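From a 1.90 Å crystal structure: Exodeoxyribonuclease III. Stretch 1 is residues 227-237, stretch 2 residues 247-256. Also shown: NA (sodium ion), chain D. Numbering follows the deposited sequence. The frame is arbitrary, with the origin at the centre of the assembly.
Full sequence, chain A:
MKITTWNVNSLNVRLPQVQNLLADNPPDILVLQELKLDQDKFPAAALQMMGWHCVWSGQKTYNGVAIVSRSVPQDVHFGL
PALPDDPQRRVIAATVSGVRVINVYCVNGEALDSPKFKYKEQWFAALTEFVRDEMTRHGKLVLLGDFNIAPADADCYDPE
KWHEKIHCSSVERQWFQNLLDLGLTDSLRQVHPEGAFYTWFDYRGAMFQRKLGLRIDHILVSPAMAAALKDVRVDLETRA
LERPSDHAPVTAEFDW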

# COMPACT_ATOMS: atom_id res chain seq x y z
N ALA A 227 -11.34 -15.93 2.57
CA ALA A 227 -12.09 -16.85 3.39
C ALA A 227 -11.68 -16.76 4.85
O ALA A 227 -12.49 -17.05 5.73
CB ALA A 227 -11.91 -18.30 2.88
N ALA A 228 -10.43 -16.36 5.11
CA ALA A 228 -9.88 -16.28 6.47
C ALA A 228 -9.94 -14.86 7.04
O ALA A 228 -9.51 -14.60 8.16
CB ALA A 228 -8.41 -16.81 6.50
N LEU A 229 -10.48 -13.93 6.26
CA LEU A 229 -10.47 -12.53 6.67
C LEU A 229 -11.39 -12.28 7.86
O LEU A 229 -12.57 -12.64 7.84
CB LEU A 229 -10.87 -11.65 5.48
CG LEU A 229 -10.74 -10.14 5.64
CD1 LEU A 229 -9.29 -9.71 5.82
CD2 LEU A 229 -11.38 -9.50 4.41
N LYS A 230 -10.84 -11.67 8.91
CA LYS A 230 -11.61 -11.36 10.12
C LYS A 230 -11.99 -9.88 10.18
O LYS A 230 -13.12 -9.51 10.54
CB LYS A 230 -10.81 -11.76 11.35
CG LYS A 230 -11.49 -11.44 12.70
CD LYS A 230 -10.55 -11.73 13.90
CE LYS A 230 -11.17 -11.26 15.24
N ASP A 231 -11.02 -9.01 9.89
CA ASP A 231 -11.31 -7.59 9.96
C ASP A 231 -10.32 -6.84 9.12
O ASP A 231 -9.25 -7.35 8.80
CB ASP A 231 -11.23 -7.08 11.42
CG ASP A 231 -11.72 -5.63 11.58
OD1 ASP A 231 -12.67 -5.21 10.87
OD2 ASP A 231 -11.17 -4.94 12.45
N VAL A 232 -10.70 -5.62 8.74
CA VAL A 232 -9.78 -4.70 8.10
C VAL A 232 -10.04 -3.35 8.77
O VAL A 232 -11.20 -2.94 8.90
CB VAL A 232 -10.05 -4.55 6.58
CG1 VAL A 232 -9.10 -3.54 5.99
CG2 VAL A 232 -9.84 -5.86 5.86
N ARG A 233 -8.99 -2.68 9.23
CA ARG A 233 -9.19 -1.43 9.91
C ARG A 233 -8.17 -0.40 9.49
O ARG A 233 -7.05 -0.75 9.10
CB ARG A 233 -9.16 -1.63 11.44
CG ARG A 233 -7.95 -2.30 11.96
CD ARG A 233 -8.21 -2.96 13.32
NE ARG A 233 -7.13 -3.87 13.64
CZ ARG A 233 -7.25 -5.20 13.64
NH1 ARG A 233 -8.43 -5.79 13.38
NH2 ARG A 233 -6.19 -5.96 13.91
N VAL A 234 -8.56 0.87 9.57
CA VAL A 234 -7.65 1.98 9.28
C VAL A 234 -7.16 2.48 10.65
O VAL A 234 -7.98 2.79 11.53
CB VAL A 234 -8.33 3.10 8.42
CG1 VAL A 234 -7.34 4.27 8.09
CG2 VAL A 234 -8.92 2.51 7.11
N ASP A 235 -5.84 2.54 10.82
CA ASP A 235 -5.23 2.94 12.09
C ASP A 235 -5.17 4.46 12.20
O ASP A 235 -4.13 5.08 11.98
CB ASP A 235 -3.82 2.33 12.20
CG ASP A 235 -3.10 2.70 13.49
OD1 ASP A 235 -3.67 3.33 14.40
OD2 ASP A 235 -1.90 2.37 13.58
N LEU A 236 -6.28 5.05 12.62
CA LEU A 236 -6.34 6.49 12.81
C LEU A 236 -5.65 7.02 14.08
O LEU A 236 -5.40 8.23 14.21
CB LEU A 236 -7.79 6.96 12.77
CG LEU A 236 -8.49 6.73 11.43
CD1 LEU A 236 -9.85 7.37 11.46
CD2 LEU A 236 -7.71 7.28 10.20
N GLU A 237 -5.37 6.13 15.05
CA GLU A 237 -4.56 6.53 16.21
C GLU A 237 -3.19 7.01 15.74
O GLU A 237 -2.71 8.08 16.16
CB GLU A 237 -4.38 5.35 17.19
CG GLU A 237 -5.70 4.89 17.78
CD GLU A 237 -5.56 3.70 18.68
OE1 GLU A 237 -4.54 3.61 19.42
OE2 GLU A 237 -6.50 2.86 18.65
N HIS A 247 -0.74 9.64 5.28
CA HIS A 247 -1.52 8.37 5.18
C HIS A 247 -1.55 7.67 6.53
O HIS A 247 -0.58 7.71 7.27
CB HIS A 247 -0.88 7.38 4.19
CG HIS A 247 -0.84 7.85 2.76
ND1 HIS A 247 -1.57 7.25 1.76
CD2 HIS A 247 -0.09 8.80 2.15
CE1 HIS A 247 -1.33 7.85 0.61
NE2 HIS A 247 -0.43 8.79 0.81
N ALA A 248 -2.65 6.96 6.79
CA ALA A 248 -2.81 6.12 7.96
C ALA A 248 -2.46 4.68 7.59
O ALA A 248 -2.72 4.27 6.44
CB ALA A 248 -4.29 6.17 8.44
N PRO A 249 -1.91 3.90 8.54
CA PRO A 249 -1.70 2.48 8.26
C PRO A 249 -3.04 1.82 8.04
O PRO A 249 -4.06 2.30 8.56
CB PRO A 249 -1.08 1.93 9.57
CG PRO A 249 -0.58 3.16 10.36
CD PRO A 249 -1.47 4.31 9.90
N VAL A 250 -3.07 0.74 7.25
CA VAL A 250 -4.29 -0.04 7.07
C VAL A 250 -3.88 -1.46 7.45
O VAL A 250 -2.83 -1.92 7.01
CB VAL A 250 -4.80 -0.01 5.60
CG1 VAL A 250 -6.04 -0.92 5.45
CG2 VAL A 250 -5.13 1.45 5.15
N THR A 251 -4.71 -2.14 8.23
CA THR A 251 -4.40 -3.49 8.68
C THR A 251 -5.53 -4.49 8.32
O THR A 251 -6.71 -4.22 8.57
CB THR A 251 -4.12 -3.49 10.20
OG1 THR A 251 -3.01 -2.64 10.48
CG2 THR A 251 -3.79 -4.92 10.72
N ALA A 252 -5.15 -5.64 7.76
CA ALA A 252 -6.06 -6.76 7.62
C ALA A 252 -5.66 -7.86 8.58
O ALA A 252 -4.46 -8.16 8.73
CB ALA A 252 -6.06 -7.28 6.21
N GLU A 253 -6.66 -8.48 9.22
CA GLU A 253 -6.43 -9.58 10.13
C GLU A 253 -7.13 -10.83 9.62
O GLU A 253 -8.28 -10.79 9.23
CB GLU A 253 -6.88 -9.25 11.55
CG GLU A 253 -6.49 -10.33 12.57
CD GLU A 253 -6.65 -9.87 14.01
OE1 GLU A 253 -7.05 -8.71 14.23
OE2 GLU A 253 -6.37 -10.67 14.92
N PHE A 254 -6.39 -11.93 9.64
CA PHE A 254 -6.84 -13.21 9.14
C PHE A 254 -6.83 -14.18 10.28
O PHE A 254 -5.91 -14.15 11.09
CB PHE A 254 -5.92 -13.69 8.01
CG PHE A 254 -5.79 -12.69 6.88
CD1 PHE A 254 -6.71 -12.70 5.83
CD2 PHE A 254 -4.80 -11.71 6.91
CE1 PHE A 254 -6.63 -11.77 4.80
CE2 PHE A 254 -4.69 -10.78 5.88
CZ PHE A 254 -5.63 -10.80 4.83
N ASP A 255 -7.84 -15.05 10.29
CA ASP A 255 -8.15 -15.91 11.45
C ASP A 255 -8.55 -17.28 10.88
O ASP A 255 -9.58 -17.38 10.20
CB ASP A 255 -9.32 -15.26 12.22
CG ASP A 255 -9.43 -15.75 13.65
OD1 ASP A 255 -8.41 -16.13 14.25
OD2 ASP A 255 -10.56 -15.72 14.18
N TRP A 256 -7.73 -18.30 11.14
CA TRP A 256 -8.03 -19.69 10.68
C TRP A 256 -8.32 -20.69 11.83
O TRP A 256 -7.73 -20.63 12.92
CB TRP A 256 -6.90 -20.24 9.81
NA NA D . -9.88 2.55 12.77
O HOH W 1 -11.06 1.68 10.73
O HOH W 2 -8.46 3.71 14.45
O HOH W 3 -11.37 4.40 12.78

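Two neighbouring strands, 229-234 and 250-254, pair antiparallel through a backbone hydrogen-bond ladder, with an apolar layer on one face, a charged cluster on the other, and a beta bulge near one end. The strand axes come within 4.6 Å, their directions differ by 163°, and the two stretches together bury 846 Å² against each other. The regular part of the ladder lies at Arg 233 and Thr 251, a hydrogen-bonded pair: Arg 233 N donates to Thr 251 O at 2.8 Å, and Thr 251 N returns the bond to Arg 233 O at 2.9 Å. Beyond it, Asp 235 N reaches Pro 249 O at 2.9 Å; proline, lacking an amide hydrogen, takes part through its carbonyl alone. In the other direction Glu 253 N donates to Asp 231 O at 2.9 Å. Here the bulge intervenes. Glu 253 O receives two amides, Lys 230 N at 2.7 Å and, more weakly, Asp 231 N at 3.3 Å, so stretch 1 has an extra residue at this step of the ladder and the register shifts by one. Pairing then resumes, with Asp 255 N bonded to Ala 228 O at 2.7 Å. Between the hydrogen bonds, CA-H...O contacts fill in, the shortest being Val 232 CA to Thr 251 O at 3.1 Å.

Leu 229, Val 232, Val 234, Val 250, Ala 252 and Phe 254 project from the same face; all are buried except Leu 229, which is partly exposed. The valines, all in the t rotamer, carry the beta-branched shape that suits extended backbone: Val 232 CG1 lies 4.1 Å from Val 250 CG1, while Val 232 CG2 lies 4.1 Å from Ala 252 CB. The small Ala 252 is also approached by Leu 229, whose CD1 is 4.1 Å from Ala 252 CB. That same methyl, Leu 229 CD1, packs 3.5 Å from Phe 254 CE1; the leucine's end comes nearer to stretch 2 than its CA-to-CB direction suggests. Where strand 229-234 ends, Ala 248, just ahead of strand 250-254, continues the apolar layer: its CB lies 3.6 Å from Val 234 CG1 and 4.0 Å from Leu 236 CD2.

The other face carries Asp 231, Arg 233, Thr 251 and Glu 253. Arg 233, with chi1 p and the next two angles t, extends its guanidinium to both acids. Arg 233 NH2 makes a salt bridge to Glu 253 OE1 at 2.9 Å, meeting the carboxylate oxygen near the guanidinium plane, and Arg 233 NH1 makes another, within its own strand, to Asp 231 OD2 at 3.0 Å. A weak bond from Arg 233 NH1 to Glu 253 OE1, 3.3 Å, adds to the link. One positive group thus serves two carboxylates on adjacent strands, in a partly exposed setting that suits charge. Thr 251, beta-branched like the valines, suits the strand; its OG1 is hydrogen-bonded elsewhere in the structure, and its methyl CG2 lies 4.1 Å from Arg 233 NH2.

Val 234 O points away from stretch 2 and binds the sodium ion at 2.3 Å, while Asp 235 caps the helix that follows and rests its OD2 3.6 Å from Pro 249 CG.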